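Side-chain contacts in putative mandelate racemase (Zymomonas mobilis, PDB 2OX4), which binds a magnesium ion and probably works as a lyase of the enolase superfamily, perhaps a dehydratase: residues R250-A255 against R282-I287; V26-D31 against D99-D104; L170-D173 against S177-G180; A40-G45 against G87-F92; E197-I202 against K230-F235. All blocks are in the same frame, centred on the assembly; numbering follows the deposited sequence. Where two conformers were deposited one is given.

Interaction 1 (R250-A255 against R282-I287)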
# COMPACT_ATOMS: atom_id res chain seq x y z
N ARG C 250 -5.45 7.39 -11.67
CA ARG C 250 -4.49 7.74 -10.61
C ARG C 250 -3.91 9.15 -10.73
O ARG C 250 -3.59 9.77 -9.73
CB ARG C 250 -3.35 6.72 -10.50
CG ARG C 250 -2.46 6.91 -9.26
CD ARG C 250 -1.28 5.95 -9.23
NE ARG C 250 -0.40 6.10 -10.39
CZ ARG C 250 0.74 6.79 -10.40
NH1 ARG C 250 1.46 6.86 -11.51
NH2 ARG C 250 1.17 7.41 -9.30
N LEU C 251 -3.80 9.67 -11.95
CA LEU C 251 -3.26 11.02 -12.13
C LEU C 251 -4.10 12.08 -11.45
O LEU C 251 -3.55 13.07 -10.97
CB LEU C 251 -3.07 11.35 -13.62
CG LEU C 251 -2.08 10.44 -14.35
CD1 LEU C 251 -2.04 10.81 -15.83
CD2 LEU C 251 -0.68 10.46 -13.71
N LEU C 252 -5.42 11.88 -11.37
CA LEU C 252 -6.27 12.85 -10.66
C LEU C 252 -6.00 12.84 -9.16
O LEU C 252 -6.02 13.90 -8.52
CB LEU C 252 -7.75 12.65 -10.98
CG LEU C 252 -8.64 13.87 -10.71
CD1 LEU C 252 -8.29 15.01 -11.66
CD2 LEU C 252 -10.09 13.47 -10.90
N LYS C 253 -5.73 11.67 -8.59
CA LYS C 253 -5.26 11.60 -7.20
C LYS C 253 -3.97 12.40 -6.99
O LYS C 253 -3.83 13.16 -6.01
CB LYS C 253 -5.08 10.14 -6.77
CG LYS C 253 -4.78 9.97 -5.29
CD LYS C 253 -4.41 8.55 -4.95
CE LYS C 253 -4.05 8.45 -3.47
NZ LYS C 253 -3.42 7.14 -3.14
N GLU C 254 -3.02 12.26 -7.92
CA GLU C 254 -1.77 13.03 -7.87
C GLU C 254 -2.02 14.54 -7.98
O GLU C 254 -1.43 15.32 -7.23
CB GLU C 254 -0.80 12.58 -8.96
CG GLU C 254 -0.49 11.09 -8.94
CD GLU C 254 0.30 10.62 -7.71
OE1 GLU C 254 0.37 9.39 -7.51
OE2 GLU C 254 0.86 11.46 -6.97
N ALA C 255 -2.91 14.93 -8.89
CA ALA C 255 -3.32 16.34 -9.02
C ALA C 255 -3.89 16.87 -7.71
O ALA C 255 -3.52 17.97 -7.26
CB ALA C 255 -4.35 16.50 -10.15
N ARG C 282 -10.74 8.62 -3.95
CA ARG C 282 -11.47 9.82 -3.51
C ARG C 282 -10.98 11.11 -4.20
O ARG C 282 -10.80 12.15 -3.56
CB ARG C 282 -11.48 9.92 -1.96
CG ARG C 282 -12.40 11.01 -1.35
CD ARG C 282 -13.79 11.01 -1.95
NE ARG C 282 -14.65 12.15 -1.56
CZ ARG C 282 -14.45 13.42 -1.93
NH1 ARG C 282 -15.33 14.36 -1.57
NH2 ARG C 282 -13.39 13.78 -2.65
N SER C 283 -10.75 11.04 -5.51
CA SER C 283 -10.11 12.14 -6.21
C SER C 283 -11.09 13.13 -6.84
O SER C 283 -10.67 14.20 -7.27
CB SER C 283 -9.15 11.61 -7.28
OG SER C 283 -9.84 10.77 -8.18
N ILE C 284 -12.38 12.76 -6.93
CA ILE C 284 -13.44 13.64 -7.48
C ILE C 284 -14.40 14.03 -6.36
O ILE C 284 -14.93 13.16 -5.65
CB ILE C 284 -14.26 12.95 -8.61
CG1 ILE C 284 -13.36 12.52 -9.78
CG2 ILE C 284 -15.30 13.90 -9.17
CD1 ILE C 284 -14.11 11.75 -10.87
N ASP C 285 -14.63 15.34 -6.21
CA ASP C 285 -15.57 15.87 -5.21
C ASP C 285 -17.00 15.97 -5.76
O ASP C 285 -17.97 15.81 -5.02
CB ASP C 285 -15.07 17.24 -4.74
CG ASP C 285 -13.71 17.13 -4.06
OD1 ASP C 285 -12.70 17.57 -4.65
OD2 ASP C 285 -13.65 16.54 -2.96
N VAL C 286 -17.11 16.26 -7.05
CA VAL C 286 -18.41 16.39 -7.70
C VAL C 286 -18.34 15.61 -8.99
O VAL C 286 -17.58 15.96 -9.89
CB VAL C 286 -18.77 17.88 -8.01
CG1 VAL C 286 -20.12 17.98 -8.76
CG2 VAL C 286 -18.80 18.74 -6.72
N ILE C 287 -19.08 14.51 -9.07
CA ILE C 287 -19.06 13.70 -10.28
C ILE C 287 -20.10 14.20 -11.27
O ILE C 287 -21.17 14.68 -10.87
CB ILE C 287 -19.29 12.19 -10.02
CG1 ILE C 287 -20.56 11.97 -9.19
CG2 ILE C 287 -18.03 11.55 -9.38
CD1 ILE C 287 -21.14 10.57 -9.35
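Leu-252 and Ser-283 carry this buried contact, with Ile-284 adding a smaller apolar contact. The CD2 methyl of Leu-252 does most of the touching: it lies 3.6 Å from Ile-284 CG1, the two side chains crossing at about a right angle, and the same methyl is 3.7 Å from Ser-283 O. Turning CG anti to the backbone N (chi1 -159°) swings the leucine branch across the serine toward the isoleucine. Ser-283 points its CB at the helix, where it comes within 3.7 Å of Lys-253 N, while its OG rests 3.8 Å from Leu-252 CD2. No hydrogen bond crosses the contact; the serine hydroxyl has a weak one to Phe-278 O, and Ser-283 O, buried under the leucine, has no hydrogen-bonding partner. With only the methyl of an alanine at Leu-252, a gap is likely to open over Ser-283, and Ile-284 CG1 would lose its closest neighbour here. Behind this first shell, Arg-282 ends the preceding helix in a Schellman motif and grips Asp-285 end-on, NH1 and NH2 both reaching OD2, the NH2 bond at 2.8 Å. Asp-285 OD1 in turn pairs with Lys-256, which ties the turn back to the helix holding Leu-252. The contact therefore joins helix 250-258 of the modified TIM barrel to the link between helix 271-280 and strand 286-287, with Phe-278 of that second helix and Leu-263 of strand 263-265 also packed on Leu-252.

Interaction 2 (V26-D31 against D99-D104)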
# COMPACT_ATOMS: atom_id res chain seq x y z
N VAL C 26 -33.27 8.57 -30.09
CA VAL C 26 -33.88 7.26 -30.32
C VAL C 26 -35.31 7.28 -29.85
O VAL C 26 -35.61 7.75 -28.74
CB VAL C 26 -33.07 6.08 -29.67
CG1 VAL C 26 -33.14 6.11 -28.14
CG2 VAL C 26 -33.57 4.73 -30.20
N LYS C 27 -36.20 6.77 -30.70
CA LYS C 27 -37.60 6.60 -30.35
C LYS C 27 -37.98 5.12 -30.38
O LYS C 27 -37.84 4.43 -31.41
CB LYS C 27 -38.50 7.43 -31.30
CG LYS C 27 -40.01 7.28 -31.03
CD LYS C 27 -40.86 8.14 -32.00
CE LYS C 27 -42.34 7.87 -31.84
NZ LYS C 27 -43.13 8.82 -32.68
N VAL C 28 -38.41 4.63 -29.23
CA VAL C 28 -38.73 3.20 -29.04
C VAL C 28 -40.23 3.04 -28.90
O VAL C 28 -40.82 3.52 -27.92
CB VAL C 28 -38.04 2.67 -27.76
CG1 VAL C 28 -38.39 1.19 -27.51
CG2 VAL C 28 -36.53 2.87 -27.85
N SER C 29 -40.85 2.36 -29.86
CA SER C 29 -42.32 2.16 -29.86
C SER C 29 -42.70 0.76 -29.41
O SER C 29 -41.95 -0.19 -29.63
CB SER C 29 -42.87 2.42 -31.26
OG SER C 29 -42.62 3.75 -31.65
N THR C 30 -43.88 0.64 -28.80
CA THR C 30 -44.33 -0.64 -28.29
C THR C 30 -45.59 -1.08 -29.02
O THR C 30 -46.25 -0.28 -29.71
CB THR C 30 -44.65 -0.60 -26.77
OG1 THR C 30 -45.71 0.34 -26.52
CG2 THR C 30 -43.42 -0.25 -25.94
N ASP C 31 -45.94 -2.35 -28.86
CA ASP C 31 -47.18 -2.88 -29.44
C ASP C 31 -48.45 -2.17 -28.94
O ASP C 31 -49.43 -2.08 -29.68
CB ASP C 31 -47.28 -4.40 -29.25
CG ASP C 31 -47.13 -4.85 -27.79
OD1 ASP C 31 -46.81 -4.03 -26.90
OD2 ASP C 31 -47.34 -6.06 -27.55
N ASP C 99 -31.92 2.97 -22.48
CA ASP C 99 -32.37 2.94 -21.09
C ASP C 99 -33.28 4.14 -20.77
O ASP C 99 -34.33 3.97 -20.15
CB ASP C 99 -31.17 2.85 -20.13
CG ASP C 99 -31.59 2.69 -18.69
OD1 ASP C 99 -31.88 1.55 -18.26
OD2 ASP C 99 -31.65 3.72 -18.00
N ILE C 100 -32.89 5.33 -21.24
CA ILE C 100 -33.70 6.53 -21.04
C ILE C 100 -35.11 6.33 -21.67
O ILE C 100 -36.13 6.61 -21.02
CB ILE C 100 -32.99 7.80 -21.61
CG1 ILE C 100 -31.71 8.11 -20.81
CG2 ILE C 100 -33.94 9.03 -21.57
CD1 ILE C 100 -30.73 9.08 -21.52
N ALA C 101 -35.15 5.83 -22.89
CA ALA C 101 -36.43 5.58 -23.59
C ALA C 101 -37.30 4.53 -22.86
O ALA C 101 -38.53 4.67 -22.79
CB ALA C 101 -36.18 5.16 -25.01
N PHE C 102 -36.67 3.50 -22.30
CA PHE C 102 -37.41 2.52 -21.51
C PHE C 102 -38.08 3.13 -20.28
O PHE C 102 -39.26 2.85 -20.00
CB PHE C 102 -36.52 1.36 -21.06
CG PHE C 102 -35.84 0.63 -22.19
CD1 PHE C 102 -34.60 0.04 -21.99
CD2 PHE C 102 -36.43 0.54 -23.45
CE1 PHE C 102 -33.95 -0.63 -23.02
CE2 PHE C 102 -35.78 -0.12 -24.50
CZ PHE C 102 -34.54 -0.71 -24.28
N TRP C 103 -37.34 3.97 -19.54
CA TRP C 103 -37.92 4.63 -18.38
C TRP C 103 -39.04 5.60 -18.79
O TRP C 103 -40.06 5.68 -18.10
CB TRP C 103 -36.86 5.33 -17.53
CG TRP C 103 -36.02 4.36 -16.69
CD1 TRP C 103 -34.82 3.81 -17.03
CD2 TRP C 103 -36.35 3.84 -15.40
NE1 TRP C 103 -34.37 2.99 -16.01
CE2 TRP C 103 -35.29 3.00 -15.00
CE3 TRP C 103 -37.44 4.03 -14.53
CZ2 TRP C 103 -35.29 2.32 -13.77
CZ3 TRP C 103 -37.44 3.36 -13.31
CH2 TRP C 103 -36.37 2.51 -12.94
N ASP C 104 -38.86 6.30 -19.91
CA ASP C 104 -39.93 7.12 -20.51
C ASP C 104 -41.19 6.27 -20.72
O ASP C 104 -42.28 6.65 -20.28
CB ASP C 104 -39.45 7.75 -21.82
CG ASP C 104 -40.32 8.91 -22.28
OD1 ASP C 104 -41.04 9.51 -21.46
OD2 ASP C 104 -40.26 9.23 -23.49
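Val-28 faces helix 99-104 with its two methyls splayed over neighbouring residues, CG2 on Ala-101 and CG1 on Phe-102. The first meeting is the closer: Val-28 CG2 stands 3.7 Å from Ala-101 CB, and both side chains start out toward the opposite segment, so that the alanine methyl points into the flank of the valine, near CG2 and CB. The second is looser and of another kind. Phe-102 leaves its helix away from the strand, but with CG anti to the carbonyl carbon (chi1 -57°) the ring is carried back, and its CE2 comes to 4.2 Å from Val-28 CG1. The methyl sits near the ring plane and therefore meets an edge, not a face; the two side chains cross obliquely. Val-26, two residues earlier and on the same side of the strand, adds a marginal contact, its CG1 lying 4.5 Å from Ala-101 CB. Ala-101 thus lies beneath two valines, and its small side chain permits a close approach: the axes of the two short segments come within 8.4 Å, crossing at -43°. All the interacting groups are apolar and buried, and no hydrogen bond spans the contact. Phe-98 and Ile-105 of the same helix continue the packing on Val-28, and Ile-5 together with Thr-70 and Ile-73 of helix 70-79 also touches the Phe-102 ring. In the alpha+beta N-terminal domain characteristic of the enolase superfamily, the contact lays helix 89-110 across one face of the antiparallel sheet, over strand 24-30, which is hydrogen-bonded between strands 5-13 and 35-40.

Interaction 3 (L170-D173 against S177-G180)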
# COMPACT_ATOMS: atom_id res chain seq x y z
N LEU C 170 -9.19 29.17 -20.30
CA LEU C 170 -7.90 28.87 -20.94
C LEU C 170 -8.00 28.58 -22.42
O LEU C 170 -7.01 28.73 -23.15
CB LEU C 170 -7.15 27.72 -20.22
CG LEU C 170 -6.75 27.96 -18.76
CD1 LEU C 170 -6.27 26.66 -18.07
CD2 LEU C 170 -5.71 29.06 -18.60
N ALA C 171 -9.19 28.19 -22.89
CA ALA C 171 -9.34 27.61 -24.22
C ALA C 171 -9.02 28.61 -25.34
O ALA C 171 -8.50 28.22 -26.39
CB ALA C 171 -10.73 27.05 -24.41
N HIS C 172 -9.37 29.87 -25.12
CA HIS C 172 -9.29 30.88 -26.18
C HIS C 172 -8.22 31.91 -25.89
O HIS C 172 -8.03 32.31 -24.74
CB HIS C 172 -10.64 31.56 -26.40
CG HIS C 172 -11.74 30.61 -26.73
ND1 HIS C 172 -12.54 30.03 -25.78
CD2 HIS C 172 -12.14 30.09 -27.92
CE1 HIS C 172 -13.40 29.22 -26.36
NE2 HIS C 172 -13.18 29.23 -27.66
N ASP C 173 -7.51 32.33 -26.94
CA ASP C 173 -6.64 33.49 -26.82
C ASP C 173 -7.45 34.78 -26.70
O ASP C 173 -8.68 34.75 -26.74
CB ASP C 173 -5.59 33.55 -27.96
CG ASP C 173 -6.19 33.82 -29.34
OD1 ASP C 173 -5.48 33.55 -30.34
OD2 ASP C 173 -7.34 34.30 -29.47
N SER C 177 -9.84 32.98 -30.23
CA SER C 177 -9.51 31.86 -31.12
C SER C 177 -8.83 30.71 -30.36
O SER C 177 -8.03 30.96 -29.46
CB SER C 177 -8.59 32.35 -32.24
OG SER C 177 -8.31 31.31 -33.16
N ARG C 178 -9.14 29.48 -30.76
CA ARG C 178 -8.49 28.26 -30.26
C ARG C 178 -7.17 28.03 -30.98
O ARG C 178 -6.33 27.24 -30.53
CB ARG C 178 -9.40 27.04 -30.49
CG ARG C 178 -10.47 26.80 -29.42
CD ARG C 178 -10.19 25.50 -28.66
NE ARG C 178 -9.16 25.72 -27.65
CZ ARG C 178 -8.18 24.88 -27.35
NH1 ARG C 178 -7.31 25.23 -26.42
NH2 ARG C 178 -8.05 23.70 -27.97
N GLU C 179 -6.99 28.69 -32.13
CA GLU C 179 -5.84 28.43 -33.00
C GLU C 179 -4.53 28.73 -32.28
O GLU C 179 -4.34 29.82 -31.74
CB GLU C 179 -5.91 29.24 -34.31
CG GLU C 179 -7.13 28.92 -35.20
CD GLU C 179 -7.30 27.44 -35.49
OE1 GLU C 179 -8.41 26.91 -35.26
OE2 GLU C 179 -6.33 26.80 -35.96
N GLY C 180 -3.64 27.73 -32.25
CA GLY C 180 -2.34 27.87 -31.62
C GLY C 180 -2.35 27.86 -30.09
O GLY C 180 -1.33 28.16 -29.46
O HOH W 1 -3.42 31.77 -30.38
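Asp-173 and Ser-177 close a tight turn in the long loop that follows strand 164-167 of the enolase-superfamily barrel, Ala-171 lying about 8 Å, side chain to side chain, from the magnesium ligand Glu-215. Two bonds make the closure. Asp-173 N donates to Ser-177 O over 2.9 Å in a nearly straight bond (170°), and Ser-177 N returns one of the same length to Asp-173 OD2, reaching that oxygen from above the carboxylate plane. The aspartate is bent inward for this, its CG between the backbone N and the carbonyl carbon (chi1 68°). Asp-173 OD2 also takes a weak bond from Asn-175 N within the turn, and a water donates to Asp-173 OD1 at 2.7 Å and to Glu-179 O. Replacing Asp-173 by a leucine would probably deprive Ser-177 N of its acceptor and the water of one anchor, leaving the turn held here mainly by its backbone bond. Further on, in the conformer described, Ser-177 OG accepts from Glu-179 N at 3.1 Å, an ST turn. The chain before the turn is held elsewhere too, Arg-198 donating to His-172 O. Arg-178, also modelled in two conformers, bends back toward the Ala-171 carbonyl in the one described. Its chain passes His-172 at about a right angle, Arg-178 CG lying 4.0 Å from His-172 CD2, with the ring and guanidinium planes nearly perpendicular. Side-on, the guanidinium grips a single carbonyl oxygen: Arg-178 NE lies 2.9 Å and Arg-178 NH1 3.2 Å from Ala-171 O, which is close to the guanidinium plane.

Interaction 4 (A40-G45 against G87-F92)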
# COMPACT_ATOMS: atom_id res chain seq x y z
N ALA C 40 -28.44 9.79 -27.03
CA ALA C 40 -27.04 9.39 -26.83
C ALA C 40 -26.18 10.65 -26.66
O ALA C 40 -26.28 11.60 -27.46
CB ALA C 40 -26.54 8.55 -28.02
N GLY C 41 -25.33 10.67 -25.64
CA GLY C 41 -24.64 11.91 -25.27
C GLY C 41 -23.38 12.25 -26.06
O GLY C 41 -22.39 12.70 -25.47
N ILE C 42 -23.42 12.04 -27.38
CA ILE C 42 -22.27 12.33 -28.25
C ILE C 42 -22.68 13.39 -29.29
O ILE C 42 -22.33 13.30 -30.48
CB ILE C 42 -21.73 11.04 -28.96
CG1 ILE C 42 -21.67 9.86 -27.99
CG2 ILE C 42 -20.34 11.27 -29.56
CD1 ILE C 42 -20.95 8.63 -28.54
N ALA C 43 -23.44 14.40 -28.85
CA ALA C 43 -23.95 15.44 -29.78
C ALA C 43 -22.88 16.40 -30.31
O ALA C 43 -23.08 17.07 -31.33
CB ALA C 43 -25.07 16.24 -29.13
N TYR C 44 -21.77 16.48 -29.58
CA TYR C 44 -20.67 17.37 -29.91
C TYR C 44 -19.38 16.55 -30.01
O TYR C 44 -19.36 15.35 -29.69
CB TYR C 44 -20.53 18.48 -28.86
CG TYR C 44 -20.26 17.99 -27.44
CD1 TYR C 44 -18.96 17.99 -26.92
CD2 TYR C 44 -21.30 17.55 -26.62
CE1 TYR C 44 -18.71 17.55 -25.60
CE2 TYR C 44 -21.06 17.11 -25.32
CZ TYR C 44 -19.76 17.11 -24.81
OH TYR C 44 -19.52 16.68 -23.52
N GLY C 45 -18.31 17.19 -30.46
CA GLY C 45 -17.07 16.50 -30.81
C GLY C 45 -17.26 15.57 -31.99
O GLY C 45 -18.21 15.73 -32.78
N GLY C 87 -16.22 -2.06 -22.76
CA GLY C 87 -16.58 -0.69 -22.40
C GLY C 87 -16.33 0.36 -23.48
O GLY C 87 -15.89 0.05 -24.60
N GLY C 88 -16.63 1.60 -23.14
CA GLY C 88 -16.28 2.72 -23.99
C GLY C 88 -17.38 3.76 -24.15
O GLY C 88 -18.56 3.48 -23.91
N THR C 89 -16.96 4.94 -24.59
CA THR C 89 -17.81 6.07 -24.89
C THR C 89 -19.05 5.65 -25.68
O THR C 89 -20.18 5.87 -25.25
CB THR C 89 -17.03 7.11 -25.75
OG1 THR C 89 -15.89 7.58 -25.02
CG2 THR C 89 -17.93 8.30 -26.08
N VAL C 90 -18.81 5.02 -26.83
CA VAL C 90 -19.87 4.72 -27.78
C VAL C 90 -20.70 3.54 -27.27
O VAL C 90 -21.93 3.59 -27.28
CB VAL C 90 -19.30 4.45 -29.19
CG1 VAL C 90 -20.41 4.04 -30.17
CG2 VAL C 90 -18.54 5.68 -29.72
N ILE C 91 -20.01 2.50 -26.80
CA ILE C 91 -20.64 1.29 -26.25
C ILE C 91 -21.66 1.70 -25.19
O ILE C 91 -22.83 1.30 -25.28
CB ILE C 91 -19.58 0.31 -25.67
CG1 ILE C 91 -18.65 -0.23 -26.78
CG2 ILE C 91 -20.24 -0.82 -24.86
CD1 ILE C 91 -19.37 -0.86 -27.98
N PHE C 92 -21.24 2.51 -24.22
CA PHE C 92 -22.14 2.90 -23.12
C PHE C 92 -23.22 3.94 -23.52
O PHE C 92 -24.32 3.93 -22.97
CB PHE C 92 -21.37 3.31 -21.86
CG PHE C 92 -20.83 2.14 -21.08
CD1 PHE C 92 -19.47 2.02 -20.84
CD2 PHE C 92 -21.69 1.15 -20.60
CE1 PHE C 92 -18.97 0.93 -20.12
CE2 PHE C 92 -21.20 0.06 -19.88
CZ PHE C 92 -19.85 -0.05 -19.65
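Ile-42 reaches from the loop after strand 35-40 to Thr-89 and Val-90 in the first turn of helix 89-110, both parts of the N-terminal capping domain of the enolase superfamily. The direct contact is wholly apolar and made by one atom: the CD1 methyl of Ile-42, in the conformer described, lies 3.9 Å from Thr-89 CG2 and 4.0 Å from Val-90 CG2. With CG1 anti to the carbonyl carbon (chi1 -43°), the isoleucine sends its longer branch to a point where it meets two methyls on successive residues of the helix, crossing Val-90 at about a right angle.

Hydrogen bonds act beside this contact and not across it. Thr-89 turns its methyl to Ile-42 and its hydroxyl elsewhere, OG1 being bonded to Tyr-270 OH and to Gly-87 O of a neighbouring subunit. Trp-83 of the same neighbouring subunit packs on both Ile-42 and Thr-89, which places the contact at a subunit interface as well as near the active site. The loop itself reaches the metal centre through Tyr-44, whose OH is hydrogen-bonded to OE2 of the magnesium ligand Glu-267. At the start of the helix the backbone bonding begins with Gly-88, which stands at the N-cap: its carbonyl O accepts the hydrogen bond from Phe-92 N at 2.9 Å.

Interaction 5 (E197-I202 against K230-F235)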
# COMPACT_ATOMS: atom_id res chain seq x y z
N GLU C 197 -6.95 36.85 -15.43
CA GLU C 197 -7.64 38.13 -15.67
C GLU C 197 -9.14 37.93 -15.93
O GLU C 197 -9.95 38.76 -15.54
CB GLU C 197 -6.98 38.95 -16.80
CG GLU C 197 -7.23 38.42 -18.20
CD GLU C 197 -6.58 39.26 -19.29
OE1 GLU C 197 -6.98 39.11 -20.46
OE2 GLU C 197 -5.67 40.04 -18.96
N ARG C 198 -9.48 36.81 -16.58
CA ARG C 198 -10.88 36.47 -16.85
C ARG C 198 -11.63 36.08 -15.58
O ARG C 198 -12.72 36.58 -15.33
CB ARG C 198 -10.97 35.37 -17.91
CG ARG C 198 -10.59 35.83 -19.30
CD ARG C 198 -10.17 34.69 -20.20
NE ARG C 198 -9.84 35.17 -21.54
CZ ARG C 198 -9.50 34.40 -22.56
NH1 ARG C 198 -9.41 33.08 -22.41
NH2 ARG C 198 -9.22 34.95 -23.74
N VAL C 199 -11.02 35.21 -14.76
CA VAL C 199 -11.62 34.83 -13.47
C VAL C 199 -11.78 36.04 -12.56
O VAL C 199 -12.85 36.24 -11.96
CB VAL C 199 -10.77 33.74 -12.74
CG1 VAL C 199 -11.31 33.50 -11.32
CG2 VAL C 199 -10.75 32.44 -13.55
N GLU C 200 -10.73 36.86 -12.48
CA GLU C 200 -10.75 38.10 -11.70
C GLU C 200 -11.83 39.09 -12.17
O GLU C 200 -12.55 39.67 -11.35
CB GLU C 200 -9.38 38.78 -11.75
CG GLU C 200 -9.23 39.94 -10.80
CD GLU C 200 -7.78 40.28 -10.53
OE1 GLU C 200 -7.46 40.57 -9.36
OE2 GLU C 200 -6.97 40.25 -11.48
N ALA C 201 -11.93 39.27 -13.49
CA ALA C 201 -12.97 40.12 -14.10
C ALA C 201 -14.38 39.68 -13.70
O ALA C 201 -15.21 40.50 -13.31
CB ALA C 201 -12.83 40.13 -15.61
N ILE C 202 -14.63 38.38 -13.83
CA ILE C 202 -15.92 37.81 -13.47
C ILE C 202 -16.20 37.99 -11.98
O ILE C 202 -17.28 38.46 -11.62
CB ILE C 202 -16.04 36.32 -13.87
CG1 ILE C 202 -16.07 36.18 -15.40
CG2 ILE C 202 -17.30 35.71 -13.28
CD1 ILE C 202 -15.68 34.76 -15.91
N LYS C 230 -3.11 27.13 -8.62
CA LYS C 230 -2.38 28.02 -7.72
C LYS C 230 -2.70 29.48 -7.99
O LYS C 230 -2.84 30.28 -7.06
CB LYS C 230 -0.87 27.78 -7.85
CG LYS C 230 -0.41 26.42 -7.35
CD LYS C 230 1.10 26.29 -7.41
CE LYS C 230 1.54 24.84 -7.36
NZ LYS C 230 1.12 24.18 -6.09
N ALA C 231 -2.82 29.83 -9.27
CA ALA C 231 -3.02 31.21 -9.67
C ALA C 231 -4.44 31.73 -9.43
O ALA C 231 -4.64 32.94 -9.29
CB ALA C 231 -2.64 31.39 -11.12
N ILE C 232 -5.42 30.82 -9.38
CA ILE C 232 -6.84 31.20 -9.24
C ILE C 232 -7.50 30.84 -7.91
O ILE C 232 -8.66 31.19 -7.68
CB ILE C 232 -7.74 30.69 -10.38
CG1 ILE C 232 -7.76 29.16 -10.42
CG2 ILE C 232 -7.36 31.34 -11.72
CD1 ILE C 232 -8.84 28.58 -11.33
N GLU C 233 -6.78 30.17 -7.03
CA GLU C 233 -7.39 29.70 -5.78
C GLU C 233 -7.90 30.84 -4.89
O GLU C 233 -8.93 30.68 -4.22
CB GLU C 233 -6.48 28.75 -5.00
CG GLU C 233 -5.09 29.30 -4.70
CD GLU C 233 -4.23 28.33 -3.91
OE1 GLU C 233 -3.08 28.69 -3.59
OE2 GLU C 233 -4.70 27.20 -3.62
N GLU C 234 -7.22 31.98 -4.92
CA GLU C 234 -7.64 33.18 -4.18
C GLU C 234 -9.06 33.69 -4.53
O GLU C 234 -9.67 34.43 -3.76
CB GLU C 234 -6.62 34.30 -4.37
CG GLU C 234 -6.58 34.86 -5.79
CD GLU C 234 -5.32 35.65 -6.05
OE1 GLU C 234 -4.31 35.04 -6.46
OE2 GLU C 234 -5.35 36.88 -5.85
N PHE C 235 -9.59 33.27 -5.68
CA PHE C 235 -10.87 33.78 -6.15
C PHE C 235 -12.08 32.94 -5.74
O PHE C 235 -13.18 33.16 -6.25
CB PHE C 235 -10.86 33.96 -7.67
CG PHE C 235 -9.81 34.93 -8.15
CD1 PHE C 235 -8.70 34.48 -8.86
CD2 PHE C 235 -9.93 36.29 -7.87
CE1 PHE C 235 -7.72 35.38 -9.30
CE2 PHE C 235 -8.96 37.20 -8.30
CZ PHE C 235 -7.86 36.74 -9.02
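Glu-200 runs along the ring of Phe-235, and each of its side-chain carbons touches it. Glu-200 CA sits over one face, offset toward the rim. Glu-200 CB comes next, 3.7 Å from Phe-235 CZ, and Glu-200 CG, placed anti to the backbone N (chi1 -170°), lies 3.7 Å from Phe-235 CE2. At Glu-200 CD the chain is still against the ring, 3.8 Å from Phe-235 CZ. The tip, Glu-200 OE1, has by then arrived at the ring edge, in its plane and 3.8 Å from Phe-235 CE2, with the carboxylate turned 68° to the ring. The negatively charged oxygen thus faces the aromatic rim, where the C-H groups are slightly positive, which is probably a mildly favourable approach. Both faces are in contact, one only toward its rim with Glu-200, the other with Glu-234 CG, 3.6 Å above the centre of the Phe-235 ring. Deeper in, Val-199 splits its methyls: Val-199 CG1 meets Phe-235 CB at 3.7 Å, and Val-199 CG2 lies 4.0 Å from Ile-232 CG2, these two side chains crossing at about a right angle. Val-214 and Ile-237, on the strands beneath, pack on both Val-199 and Ile-232. Such packing of helix 189-206 against helix 222-232 and the residues that follow it, over parallel strands 211-215 and 237-241, is typical of the TIM barrel, in this case the modified barrel of the enolase superfamily.

Overall arrangement
Interactions 1, 2 and 4 are buried and have no hydrogen bond across their segments; 2 and 4 are purely apolar, while 1 sets a leucine on a serine and its carbonyl. Interactions 3 and 5 are only partly buried and admit charged residues. Interactions 2 and 4 belong to the N-terminal domain and share helix 89-110, one packing its middle on the sheet, the other its first turn on a loop near the active site. In the barrel, 1 sets an outer helix on the loop leading to the next strand, 5 packs successive outer helices, and 3 is a loop fastened chiefly by hydrogen bonds. Interactions 3 and 5 are joined through Arg-198; the centres of 2 and 5 lie about 45 Å apart.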